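Local coordinates for protein rhino (Drosophila melanogaster, PDB 5XYV) that binds the N-terminal domain of Deadlock through its chromoshadow domain, an interaction linked to the specification of germline piRNA clusters, at residues Leu18-Met23 with Ile56-Ser61; Phe28-Trp33 with Ile39-Ile44; Asn45-Lys48 with Gln54-Lys57. All blocks are in the same frame, centred on the assembly; numbering follows the deposited sequence.

Contact 1 of 3, residues Leu18-Met23 with Ile56-Ser61; sequences LHCYQM and IKYFES
Tyr58 of helix 52-61 reaches over to Leu18, His19 and Cys20 in a helix-on-sheet contact of the chromoshadow domain, where the C-terminal helix crosses the first strand of the antiparallel sheet and touches it through one side chain. The segment axes pass 10.4 Å apart and nearly perpendicular, at 86°, a separation a side chain as long as tyrosine can span. Tyr58 CG stands anti to the backbone N (chi1 168°), which swings the ring out toward the strand until Tyr58 OH lies 3.4 Å from His19 CA. Here the strand forms a classic beta bulge, with Leu18 and His19 both facing Phe30 of the next strand. The angle at Cys20 N is too poor for a hydrogen bond to the phenol; instead a water sits 2.9 Å from Tyr58 OH and donates a hydrogen bond to Leu18 O, so the polar end of the ring is served while its carbons pack. Were Tyr58 replaced by an alanine, the ring bridging helix and strand would be gone, which would probably open a gap and cost the water its hydroxyl partner. Thr52 of a Deadlock chain packs on His19, Cys20 and Tyr58, placing the contact at the complex interface. The small thiol of Cys20 fits beside the phenol rather than over it: Cys20 SG is 4.1 Å from Tyr58 CE2 and lies at the ring edge, 81° off the normal.

Contact 2 of 3, residues Phe28-Trp33 with Ile39-Ile44; sequences FMFVTW and IDAVHI
Ile39 CG1 lies 4.2 Å from Thr32 CG2, a loose apolar touch at the start of 39-44. Asp40 follows, its backbone N and O both hydrogen-bonded to Val31, while its carboxylate turns to the indole: Trp33 NE1 donates to Asp40 OD1 over 2.8 Å, meeting the oxygen from above the carboxylate plane, with indole and carboxylate planes 52° apart. The same OD1 accepts from Gly7 N and forms a salt bridge with Arg10, so an acidic residue suits this buried place. Ala41 offers only a methyl, small enough to let Phe30 CE2 within 3.4 Å of Ala41 CB, and its N donates to His18 of a Deadlock chain. Val42 pairs with Met29 through two backbone hydrogen bonds, and its CG2 lies 3.9 Å from Trp33 CZ2 at the indole edge and equally near Val31 CG2. His43 CG lies anti to the backbone N (chi1 -170°), which sets the imidazole edge against the Phe28 face in a T-shaped stack, planes at 90° and centroids 5.1 Å apart; Asp26 and Asn45 N hold its ring nitrogens. Ile44 then closes on Met29 CG. The whole is an antiparallel beta hairpin of the chromoshadow sheet, one edge engaged by Deadlock.

Contact 3 of 3, residues Asn45-Lys48 with Gln54-Lys57; sequences NDIK and QIIK
Ile47 and Ile55 meet obliquely, the end of one isoleucine set against the flank and backbone of the other. The outgoing partner is Ile55 on helix 52-61: its CG1 stands anti to the carbonyl carbon (chi1 -63°) and the chain runs on extended (chi2 171°), so that the terminal methyl is carried well out from the helix. That methyl does all the close touching. Ile55 CD1 lies 3.7 Å from Ile47 CG1 and 3.9 Å from Ile47 CD1, resting along the longer branch of its neighbour. Ile55 CD1 also touches the main chain of the loop, 3.4 Å from Ile47 O and 3.8 Å from Lys48 N, and so lies over one face of the peptide between Ile47 and Lys48. Ile47 turns its CB toward the helix, with CG1 between the backbone N and the carbonyl carbon (chi1 46°), a less common choice for isoleucine, which brings this branch alongside the incoming methyl. Wholly apolar side chains suit both places, since they fill a buried junction without a polar group to satisfy; the long CG1-CD1 branch of Ile55 bridges to the loop. Lys48 behaves differently: its CB points away from the helix, and its NZ forms a salt bridge with Glu60 of the second subunit. Ile55 itself packs on Ile17 of the first strand and on Ile56 of the second subunit, so the junction lies beside the dimer interface. The arrangement belongs to the hydrophobic core of the chromoshadow fold, where the loop after the last sheet strand meets the C-terminal helix that takes part in dimerisation.

In the fold
Contacts 1 and 2 lie about 10 Å apart between centres and share the sheet: Leu18 N and Phe30 O, 2.8 Å apart, and His19 O and Phe30 N, 2.9 Å apart, probably form hydrogen bonds between the first two strands. Contact 3, about 10 Å from contact 2, continues its inner face through Ile47, whose CD1 is 3.6 Å from Met29 CG. Contacts 1 and 3, with centres about 9 Å apart, use overlapping parts of helix 52-61 and both touch the second subunit. Contacts 1 and 2 also face Deadlock, where Trp44, from the Deadlock chain that does not bring Thr52, meets the rings of His19 and Phe30. One small core thus backs two protein interfaces.

Contact 1 of 3, residues Leu18-Met23 with Ile56-Ser61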
ATOM      1  N   LEU B  18      -9.249   5.619   7.877  1.00 31.37           N
ATOM      2  CA  LEU B  18     -10.031   6.450   6.962  1.00 33.21           C
ATOM      3  C   LEU B  18      -9.257   6.946   5.758  1.00 30.40           C
ATOM      4  O   LEU B  18      -9.833   7.179   4.699  1.00 32.67           O
ATOM      5  CB  LEU B  18     -10.602   7.665   7.690  1.00 31.01           C
ATOM      6  CG  LEU B  18     -11.331   7.377   8.991  1.00 33.47           C
ATOM      7  CD1 LEU B  18     -11.838   8.661   9.651  1.00 31.66           C
ATOM      8  CD2 LEU B  18     -12.463   6.375   8.733  1.00 35.71           C
ATOM      9  N   HIS B  19      -7.950   7.106   5.911  1.00 30.03           N
ATOM     10  CA  HIS B  19      -7.223   7.926   4.964  1.00 32.46           C
ATOM     11  C   HIS B  19      -5.721   7.910   5.297  1.00 31.09           C
ATOM     12  O   HIS B  19      -5.345   7.474   6.392  1.00 34.39           O
ATOM     13  CB  HIS B  19      -7.837   9.342   5.003  1.00 41.22           C
ATOM     14  CG  HIS B  19      -7.079  10.369   4.245  1.00 36.88           C
ATOM     15  ND1 HIS B  19      -6.794  10.244   2.898  1.00 43.44           N
ATOM     16  CD2 HIS B  19      -6.544  11.546   4.634  1.00 41.29           C
ATOM     17  CE1 HIS B  19      -6.111  11.297   2.500  1.00 47.99           C
ATOM     18  NE2 HIS B  19      -5.940  12.106   3.537  1.00 44.85           N
ATOM     19  N   CYS B  20      -4.859   8.331   4.368  1.00 26.85           N
ATOM     20  CA  CYS B  20      -3.441   8.472   4.702  1.00 30.96           C
ATOM     21  C   CYS B  20      -2.794   9.641   3.971  1.00 30.20           C
ATOM     22  O   CYS B  20      -3.334  10.178   3.024  1.00 31.95           O
ATOM     23  CB  CYS B  20      -2.649   7.192   4.402  1.00 26.49           C
ATOM     24  SG  CYS B  20      -2.476   6.788   2.657  1.00 44.71           S
ATOM     25  N   TYR B  21      -1.614  10.028   4.428  1.00 30.50           N
ATOM     26  CA  TYR B  21      -0.915  11.145   3.824  1.00 29.81           C
ATOM     27  C   TYR B  21       0.581  10.904   3.901  1.00 27.74           C
ATOM     28  O   TYR B  21       1.118  10.545   4.940  1.00 30.18           O
ATOM     29  CB  TYR B  21      -1.312  12.457   4.507  1.00 35.17           C
ATOM     30  CG  TYR B  21      -0.640  13.676   3.936  1.00 37.81           C
ATOM     31  CD1 TYR B  21      -0.862  14.062   2.620  1.00 30.36           C
ATOM     32  CD2 TYR B  21       0.199  14.463   4.724  1.00 31.68           C
ATOM     33  CE1 TYR B  21      -0.269  15.187   2.104  1.00 36.12           C
ATOM     34  CE2 TYR B  21       0.793  15.589   4.215  1.00 34.63           C
ATOM     35  CZ  TYR B  21       0.561  15.947   2.901  1.00 36.12           C
ATOM     36  OH  TYR B  21       1.163  17.072   2.388  1.00 37.40           O
ATOM     37  N   GLN B  22       1.248  11.066   2.775  1.00 32.91           N
ATOM     38  CA  GLN B  22       2.651  10.752   2.697  1.00 35.54           C
ATOM     39  C   GLN B  22       3.407  12.069   2.752  1.00 34.13           C
ATOM     40  O   GLN B  22       2.961  13.053   2.169  1.00 38.68           O
ATOM     41  CB  GLN B  22       2.925   9.966   1.420  1.00 34.22           C
ATOM     42  CG  GLN B  22       4.299   9.365   1.284  1.00 40.38           C
ATOM     43  CD  GLN B  22       4.326   8.306   0.191  1.00 45.37           C
ATOM     44  OE1 GLN B  22       3.839   8.539  -0.908  1.00 50.90           O
ATOM     45  NE2 GLN B  22       4.892   7.142   0.491  1.00 40.65           N
ATOM     46  N   MET B  23       4.521  12.083   3.478  1.00 36.13           N
ATOM     47  CA  MET B  23       5.381  13.253   3.626  1.00 40.98           C
ATOM     48  C   MET B  23       6.816  12.802   3.524  1.00 41.70           C
ATOM     49  O   MET B  23       7.388  12.344   4.514  1.00 40.74           O
ATOM     50  CB  MET B  23       5.144  13.939   4.967  1.00 32.95           C
ATOM     51  CG  MET B  23       3.825  14.614   5.048  1.00 32.64           C
ATOM     52  SD  MET B  23       3.448  15.205   6.693  1.00 33.15           S
ATOM     53  CE  MET B  23       4.707  16.462   6.848  1.00 36.26           C
ATOM     54  N   ILE B  56      -2.845  -3.724   5.627  1.00 28.41           N
ATOM     55  CA  ILE B  56      -2.735  -4.341   4.317  1.00 26.52           C
ATOM     56  C   ILE B  56      -4.085  -4.315   3.595  1.00 31.85           C
ATOM     57  O   ILE B  56      -4.149  -4.048   2.388  1.00 27.04           O
ATOM     58  CB  ILE B  56      -2.214  -5.788   4.431  1.00 27.45           C
ATOM     59  CG1 ILE B  56      -0.743  -5.785   4.837  1.00 22.06           C
ATOM     60  CG2 ILE B  56      -2.387  -6.550   3.133  1.00 22.66           C
ATOM     61  CD1 ILE B  56      -0.215  -7.151   5.200  1.00 25.04           C
ATOM     62  N   LYS B  57      -5.168  -4.550   4.331  1.00 33.81           N
ATOM     63  CA  LYS B  57      -6.485  -4.534   3.704  1.00 33.22           C
ATOM     64  C   LYS B  57      -6.866  -3.130   3.261  1.00 29.93           C
ATOM     65  O   LYS B  57      -7.536  -2.964   2.251  1.00 27.20           O
ATOM     66  CB  LYS B  57      -7.557  -5.113   4.637  1.00 34.17           C
ATOM     67  CG  LYS B  57      -8.537  -6.032   3.898  1.00 44.07           C
ATOM     68  CD  LYS B  57      -9.796  -6.365   4.706  1.00 48.98           C
ATOM     69  CE  LYS B  57      -9.464  -6.849   6.119  1.00 53.16           C
ATOM     70  NZ  LYS B  57      -8.674  -8.121   6.138  1.00 46.78           N
ATOM     71  N   TYR B  58      -6.437  -2.125   4.016  1.00 29.88           N
ATOM     72  CA  TYR B  58      -6.657  -0.740   3.616  1.00 30.32           C
ATOM     73  C   TYR B  58      -5.934  -0.430   2.318  1.00 24.88           C
ATOM     74  O   TYR B  58      -6.492   0.214   1.444  1.00 28.92           O
ATOM     75  CB  TYR B  58      -6.205   0.244   4.704  1.00 29.73           C
ATOM     76  CG  TYR B  58      -6.167   1.675   4.193  1.00 24.95           C
ATOM     77  CD1 TYR B  58      -7.326   2.422   4.085  1.00 27.69           C
ATOM     78  CD2 TYR B  58      -4.971   2.267   3.806  1.00 26.64           C
ATOM     79  CE1 TYR B  58      -7.304   3.717   3.598  1.00 32.49           C
ATOM     80  CE2 TYR B  58      -4.936   3.552   3.317  1.00 29.78           C
ATOM     81  CZ  TYR B  58      -6.106   4.279   3.223  1.00 34.57           C
ATOM     82  OH  TYR B  58      -6.073   5.571   2.749  1.00 33.58           O
ATOM     83  N   PHE B  59      -4.683  -0.857   2.211  1.00 24.06           N
ATOM     84  CA  PHE B  59      -3.940  -0.647   0.972  1.00 30.39           C
ATOM     85  C   PHE B  59      -4.591  -1.388  -0.211  1.00 31.53           C
ATOM     86  O   PHE B  59      -4.622  -0.870  -1.320  1.00 27.75           O
ATOM     87  CB  PHE B  59      -2.482  -1.076   1.126  1.00 24.97           C
ATOM     88  CG  PHE B  59      -1.642  -0.082   1.858  1.00 30.11           C
ATOM     89  CD1 PHE B  59      -1.532   1.226   1.389  1.00 33.20           C
ATOM     90  CD2 PHE B  59      -0.944  -0.448   3.003  1.00 30.26           C
ATOM     91  CE1 PHE B  59      -0.756   2.166   2.062  1.00 36.31           C
ATOM     92  CE2 PHE B  59      -0.149   0.482   3.685  1.00 32.40           C
ATOM     93  CZ  PHE B  59      -0.059   1.790   3.211  1.00 34.10           C
ATOM     94  N   GLU B  60      -5.120  -2.584   0.039  1.00 30.82           N
ATOM     95  CA  GLU B  60      -5.812  -3.353  -0.997  1.00 36.97           C
ATOM     96  C   GLU B  60      -7.035  -2.606  -1.526  1.00 37.92           C
ATOM     97  O   GLU B  60      -7.385  -2.750  -2.689  1.00 36.54           O
ATOM     98  CB  GLU B  60      -6.239  -4.733  -0.473  1.00 35.51           C
ATOM     99  CG  GLU B  60      -5.143  -5.777  -0.398  1.00 30.97           C
ATOM    100  CD  GLU B  60      -5.650  -7.113   0.158  1.00 43.16           C
ATOM    101  OE1 GLU B  60      -6.441  -7.791  -0.543  1.00 45.09           O
ATOM    102  OE2 GLU B  60      -5.267  -7.489   1.296  1.00 37.62           O
ATOM    103  N   SER B  61      -7.677  -1.809  -0.672  1.00 40.30           N
ATOM    104  CA  SER B  61      -8.912  -1.115  -1.042  1.00 37.62           C
ATOM    105  C   SER B  61      -8.625   0.071  -1.967  1.00 42.75           C
ATOM    106  O   SER B  61      -9.513   0.545  -2.680  1.00 40.27           O
ATOM    107  CB  SER B  61      -9.657  -0.619   0.204  1.00 35.11           C
ATOM    108  OG  SER B  61      -8.966   0.459   0.825  1.00 34.22           O
TER
HETATM  109  O   HOH W   1      -8.663   6.507   1.763  1.00 40.45           O

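Contact 2 of 3, residues Phe28-Trp33 with Ile39-Ile44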
ATOM      1  N   PHE B  28       1.612   8.781   7.306  1.00 29.47           N
ATOM      2  CA  PHE B  28       0.696   8.875   8.431  1.00 25.90           C
ATOM      3  C   PHE B  28      -0.651   8.321   8.034  1.00 26.28           C
ATOM      4  O   PHE B  28      -1.077   8.478   6.882  1.00 25.57           O
ATOM      5  CB  PHE B  28       0.568  10.316   8.901  1.00 20.91           C
ATOM      6  CG  PHE B  28       1.760  10.797   9.631  1.00 24.03           C
ATOM      7  CD1 PHE B  28       1.846  10.636  11.001  1.00 23.23           C
ATOM      8  CD2 PHE B  28       2.803  11.416   8.956  1.00 26.39           C
ATOM      9  CE1 PHE B  28       2.956  11.075  11.690  1.00 24.80           C
ATOM     10  CE2 PHE B  28       3.922  11.855   9.640  1.00 24.49           C
ATOM     11  CZ  PHE B  28       3.996  11.680  11.003  1.00 23.27           C
ATOM     12  N   MET B  29      -1.294   7.656   8.988  1.00 21.64           N
ATOM     13  CA  MET B  29      -2.618   7.116   8.808  1.00 22.21           C
ATOM     14  C   MET B  29      -3.576   7.876   9.693  1.00 22.00           C
ATOM     15  O   MET B  29      -3.237   8.218  10.827  1.00 21.99           O
ATOM     16  CB  MET B  29      -2.639   5.621   9.145  1.00 28.66           C
ATOM     17  CG  MET B  29      -1.346   4.897   8.833  1.00 26.55           C
ATOM     18  SD  MET B  29      -1.221   4.505   7.081  1.00 34.26           S
ATOM     19  CE  MET B  29      -2.622   3.387   6.912  1.00 26.80           C
ATOM     20  N   PHE B  30      -4.766   8.137   9.166  1.00 21.73           N
ATOM     21  CA  PHE B  30      -5.812   8.819   9.902  1.00 21.66           C
ATOM     22  C   PHE B  30      -6.846   7.795  10.301  1.00 25.21           C
ATOM     23  O   PHE B  30      -7.466   7.142   9.453  1.00 26.46           O
ATOM     24  CB  PHE B  30      -6.367   9.966   9.061  1.00 27.16           C
ATOM     25  CG  PHE B  30      -5.291  10.934   8.658  1.00 32.92           C
ATOM     26  CD1 PHE B  30      -4.701  10.874   7.404  1.00 33.06           C
ATOM     27  CD2 PHE B  30      -4.790  11.839   9.581  1.00 28.16           C
ATOM     28  CE1 PHE B  30      -3.672  11.737   7.072  1.00 32.41           C
ATOM     29  CE2 PHE B  30      -3.773  12.698   9.241  1.00 26.49           C
ATOM     30  CZ  PHE B  30      -3.218  12.647   7.989  1.00 28.51           C
ATOM     31  N   VAL B  31      -6.994   7.621  11.610  1.00 21.68           N
ATOM     32  CA  VAL B  31      -7.687   6.452  12.131  1.00 25.63           C
ATOM     33  C   VAL B  31      -8.698   6.803  13.197  1.00 25.78           C
ATOM     34  O   VAL B  31      -8.646   7.867  13.814  1.00 23.82           O
ATOM     35  CB  VAL B  31      -6.700   5.393  12.755  1.00 29.15           C
ATOM     36  CG1 VAL B  31      -5.701   4.883  11.723  1.00 21.43           C
ATOM     37  CG2 VAL B  31      -6.014   5.952  14.036  1.00 22.28           C
ATOM     38  N   THR B  32      -9.615   5.870  13.405  1.00 25.02           N
ATOM     39  CA  THR B  32     -10.561   5.962  14.508  1.00 29.13           C
ATOM     40  C   THR B  32     -10.362   4.762  15.436  1.00 29.50           C
ATOM     41  O   THR B  32      -9.847   3.714  15.023  1.00 31.67           O
ATOM     42  CB  THR B  32     -12.001   6.048  13.998  1.00 25.62           C
ATOM     43  OG1 THR B  32     -12.308   4.862  13.262  1.00 34.10           O
ATOM     44  CG2 THR B  32     -12.144   7.241  13.079  1.00 30.68           C
ATOM     45  N   TRP B  33     -10.743   4.920  16.693  1.00 32.13           N
ATOM     46  CA  TRP B  33     -10.598   3.836  17.652  1.00 38.94           C
ATOM     47  C   TRP B  33     -11.974   3.379  18.088  1.00 36.61           C
ATOM     48  O   TRP B  33     -12.918   4.167  18.056  1.00 32.29           O
ATOM     49  CB  TRP B  33      -9.771   4.287  18.858  1.00 28.96           C
ATOM     50  CG  TRP B  33      -8.518   4.964  18.466  1.00 30.21           C
ATOM     51  CD1 TRP B  33      -8.308   6.304  18.354  1.00 28.69           C
ATOM     52  CD2 TRP B  33      -7.280   4.332  18.129  1.00 31.99           C
ATOM     53  NE1 TRP B  33      -7.013   6.546  17.960  1.00 27.34           N
ATOM     54  CE2 TRP B  33      -6.358   5.348  17.819  1.00 28.93           C
ATOM     55  CE3 TRP B  33      -6.861   2.999  18.054  1.00 30.64           C
ATOM     56  CZ2 TRP B  33      -5.036   5.074  17.439  1.00 30.64           C
ATOM     57  CZ3 TRP B  33      -5.565   2.727  17.675  1.00 26.67           C
ATOM     58  CH2 TRP B  33      -4.662   3.758  17.377  1.00 30.35           C
ATOM     59  N   ILE B  39     -10.649  11.455  15.553  1.00 36.21           N
ATOM     60  CA  ILE B  39      -9.851  11.009  14.410  1.00 35.60           C
ATOM     61  C   ILE B  39      -8.388  11.369  14.656  1.00 34.63           C
ATOM     62  O   ILE B  39      -8.067  12.536  14.863  1.00 31.06           O
ATOM     63  CB  ILE B  39     -10.324  11.650  13.071  1.00 34.29           C
ATOM     64  CG1 ILE B  39     -11.827  11.444  12.869  1.00 38.23           C
ATOM     65  CG2 ILE B  39      -9.524  11.105  11.863  1.00 31.23           C
ATOM     66  CD1 ILE B  39     -12.334  11.970  11.538  1.00 35.44           C
ATOM     67  N   ASP B  40      -7.500  10.377  14.629  1.00 28.96           N
ATOM     68  CA  ASP B  40      -6.100  10.630  14.966  1.00 24.68           C
ATOM     69  C   ASP B  40      -5.151  10.395  13.796  1.00 27.81           C
ATOM     70  O   ASP B  40      -5.359   9.483  12.990  1.00 28.65           O
ATOM     71  CB  ASP B  40      -5.668   9.745  16.133  1.00 26.73           C
ATOM     72  CG  ASP B  40      -6.380  10.078  17.409  1.00 31.63           C
ATOM     73  OD1 ASP B  40      -6.398   9.222  18.311  1.00 28.13           O
ATOM     74  OD2 ASP B  40      -6.917  11.192  17.516  1.00 31.59           O
ATOM     75  N   ALA B  41      -4.101  11.206  13.717  1.00 22.38           N
ATOM     76  CA  ALA B  41      -2.998  10.901  12.826  1.00 22.69           C
ATOM     77  C   ALA B  41      -2.020  10.036  13.604  1.00 26.07           C
ATOM     78  O   ALA B  41      -1.585  10.401  14.703  1.00 27.84           O
ATOM     79  CB  ALA B  41      -2.321  12.144  12.317  1.00 24.16           C
ATOM     80  N   VAL B  42      -1.672   8.901  13.017  1.00 21.86           N
ATOM     81  CA  VAL B  42      -0.809   7.917  13.632  1.00 21.63           C
ATOM     82  C   VAL B  42       0.269   7.574  12.629  1.00 21.17           C
ATOM     83  O   VAL B  42      -0.045   7.271  11.480  1.00 23.18           O
ATOM     84  CB  VAL B  42      -1.615   6.672  14.019  1.00 30.62           C
ATOM     85  CG1 VAL B  42      -0.713   5.457  14.170  1.00 33.48           C
ATOM     86  CG2 VAL B  42      -2.426   6.953  15.279  1.00 27.91           C
ATOM     87  N   HIS B  43       1.534   7.637  13.027  1.00 21.41           N
ATOM     88  CA  HIS B  43       2.596   7.246  12.098  1.00 24.23           C
ATOM     89  C   HIS B  43       2.472   5.758  11.814  1.00 26.39           C
ATOM     90  O   HIS B  43       2.086   5.009  12.714  1.00 27.14           O
ATOM     91  CB  HIS B  43       3.980   7.574  12.648  1.00 28.14           C
ATOM     92  CG  HIS B  43       5.069   7.404  11.645  1.00 29.40           C
ATOM     93  ND1 HIS B  43       5.697   6.192  11.418  1.00 29.51           N
ATOM     94  CD2 HIS B  43       5.625   8.274  10.771  1.00 28.45           C
ATOM     95  CE1 HIS B  43       6.607   6.339  10.479  1.00 28.91           C
ATOM     96  NE2 HIS B  43       6.579   7.597  10.059  1.00 25.87           N
ATOM     97  N   ILE B  44       2.774   5.330  10.578  1.00 26.69           N
ATOM     98  CA  ILE B  44       2.494   3.947  10.189  1.00 24.03           C
ATOM     99  C   ILE B  44       3.321   3.008  11.041  1.00 23.58           C
ATOM    100  O   ILE B  44       2.905   1.876  11.308  1.00 28.55           O
ATOM    101  CB  ILE B  44       2.766   3.660   8.672  1.00 24.59           C
ATOM    102  CG1 ILE B  44       2.297   2.246   8.309  1.00 27.98           C
ATOM    103  CG2 ILE B  44       4.242   3.807   8.302  1.00 20.98           C
ATOM    104  CD1 ILE B  44       2.330   1.962   6.858  1.00 31.45           C
TER

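Contact 3 of 3, residues Asn45-Lys48 with Gln54-Lys57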
ATOM      1  N   ASN B  45       4.488   3.469  11.485  1.00 27.56           N
ATOM      2  CA  ASN B  45       5.331   2.642  12.342  1.00 28.10           C
ATOM      3  C   ASN B  45       4.667   2.327  13.676  1.00 29.20           C
ATOM      4  O   ASN B  45       5.006   1.341  14.320  1.00 26.01           O
ATOM      5  CB  ASN B  45       6.686   3.311  12.588  1.00 27.47           C
ATOM      6  CG  ASN B  45       7.580   3.305  11.354  1.00 32.45           C
ATOM      7  OD1 ASN B  45       7.410   2.489  10.453  1.00 29.16           O
ATOM      8  ND2 ASN B  45       8.536   4.224  11.314  1.00 30.38           N
ATOM      9  N   ASP B  46       3.733   3.173  14.099  1.00 28.06           N
ATOM     10  CA  ASP B  46       3.094   2.984  15.397  1.00 33.74           C
ATOM     11  C   ASP B  46       2.016   1.890  15.390  1.00 31.53           C
ATOM     12  O   ASP B  46       1.584   1.438  16.438  1.00 30.46           O
ATOM     13  CB  ASP B  46       2.478   4.303  15.886  1.00 32.78           C
ATOM     14  CG  ASP B  46       3.523   5.345  16.269  1.00 40.11           C
ATOM     15  OD1 ASP B  46       4.683   4.968  16.576  1.00 43.13           O
ATOM     16  OD2 ASP B  46       3.169   6.547  16.277  1.00 42.74           O
ATOM     17  N   ILE B  47       1.584   1.478  14.207  1.00 26.52           N
ATOM     18  CA  ILE B  47       0.509   0.492  14.084  1.00 27.31           C
ATOM     19  C   ILE B  47       0.858  -0.743  13.250  1.00 30.93           C
ATOM     20  O   ILE B  47       0.080  -1.678  13.209  1.00 28.84           O
ATOM     21  CB  ILE B  47      -0.774   1.132  13.489  1.00 27.98           C
ATOM     22  CG1 ILE B  47      -0.422   1.991  12.280  1.00 26.90           C
ATOM     23  CG2 ILE B  47      -1.583   1.865  14.555  1.00 28.44           C
ATOM     24  CD1 ILE B  47      -1.657   2.549  11.546  1.00 28.77           C
ATOM     25  N   LYS B  48       2.008  -0.721  12.581  1.00 29.08           N
ATOM     26  CA  LYS B  48       2.499  -1.847  11.777  1.00 34.51           C
ATOM     27  C   LYS B  48       2.330  -3.207  12.429  1.00 31.27           C
ATOM     28  O   LYS B  48       1.777  -4.129  11.824  1.00 34.80           O
ATOM     29  CB  LYS B  48       3.984  -1.667  11.468  1.00 29.85           C
ATOM     30  CG  LYS B  48       4.256  -1.114  10.128  1.00 34.23           C
ATOM     31  CD  LYS B  48       5.722  -0.836   9.989  1.00 25.27           C
ATOM     32  CE  LYS B  48       5.888   0.182   8.914  1.00 27.68           C
ATOM     33  NZ  LYS B  48       7.038  -0.118   8.020  1.00 37.04           N
ATOM     34  N   GLN B  54      -5.041  -5.304   8.964  1.00 26.36           N
ATOM     35  CA  GLN B  54      -5.976  -4.213   8.726  1.00 32.31           C
ATOM     36  C   GLN B  54      -5.343  -3.147   7.835  1.00 31.40           C
ATOM     37  O   GLN B  54      -6.008  -2.570   6.981  1.00 30.51           O
ATOM     38  CB  GLN B  54      -6.454  -3.611  10.046  1.00 36.19           C
ATOM     39  CG  GLN B  54      -7.583  -4.395  10.669  1.00 39.17           C
ATOM     40  CD  GLN B  54      -8.048  -3.817  11.979  1.00 43.92           C
ATOM     41  OE1 GLN B  54      -8.704  -2.776  12.011  1.00 43.31           O
ATOM     42  NE2 GLN B  54      -7.753  -4.513  13.068  1.00 43.71           N
ATOM     43  N   ILE B  55      -4.054  -2.901   8.033  1.00 24.71           N
ATOM     44  CA  ILE B  55      -3.317  -1.941   7.226  1.00 26.88           C
ATOM     45  C   ILE B  55      -3.164  -2.437   5.785  1.00 27.80           C
ATOM     46  O   ILE B  55      -3.330  -1.667   4.845  1.00 24.17           O
ATOM     47  CB  ILE B  55      -1.914  -1.660   7.834  1.00 27.93           C
ATOM     48  CG1 ILE B  55      -2.070  -1.028   9.218  1.00 26.30           C
ATOM     49  CG2 ILE B  55      -1.081  -0.754   6.919  1.00 24.49           C
ATOM     50  CD1 ILE B  55      -0.791  -0.906  10.000  1.00 25.39           C
ATOM     51  N   ILE B  56      -2.845  -3.724   5.627  1.00 28.41           N
ATOM     52  CA  ILE B  56      -2.735  -4.341   4.317  1.00 26.52           C
ATOM     53  C   ILE B  56      -4.085  -4.315   3.595  1.00 31.85           C
ATOM     54  O   ILE B  56      -4.149  -4.048   2.388  1.00 27.04           O
ATOM     55  CB  ILE B  56      -2.214  -5.788   4.431  1.00 27.45           C
ATOM     56  CG1 ILE B  56      -0.743  -5.785   4.837  1.00 22.06           C
ATOM     57  CG2 ILE B  56      -2.387  -6.550   3.133  1.00 22.66           C
ATOM     58  CD1 ILE B  56      -0.215  -7.151   5.200  1.00 25.04           C
ATOM     59  N   LYS B  57      -5.168  -4.550   4.331  1.00 33.81           N
ATOM     60  CA  LYS B  57      -6.485  -4.534   3.704  1.00 33.22           C
ATOM     61  C   LYS B  57      -6.866  -3.130   3.261  1.00 29.93           C
ATOM     62  O   LYS B  57      -7.536  -2.964   2.251  1.00 27.20           O
ATOM     63  CB  LYS B  57      -7.557  -5.113   4.637  1.00 34.17           C
ATOM     64  CG  LYS B  57      -8.537  -6.032   3.898  1.00 44.07           C
ATOM     65  CD  LYS B  57      -9.796  -6.365   4.706  1.00 48.98           C
ATOM     66  CE  LYS B  57      -9.464  -6.849   6.119  1.00 53.16           C
ATOM     67  NZ  LYS B  57      -8.674  -8.121   6.138  1.00 46.78           N
TER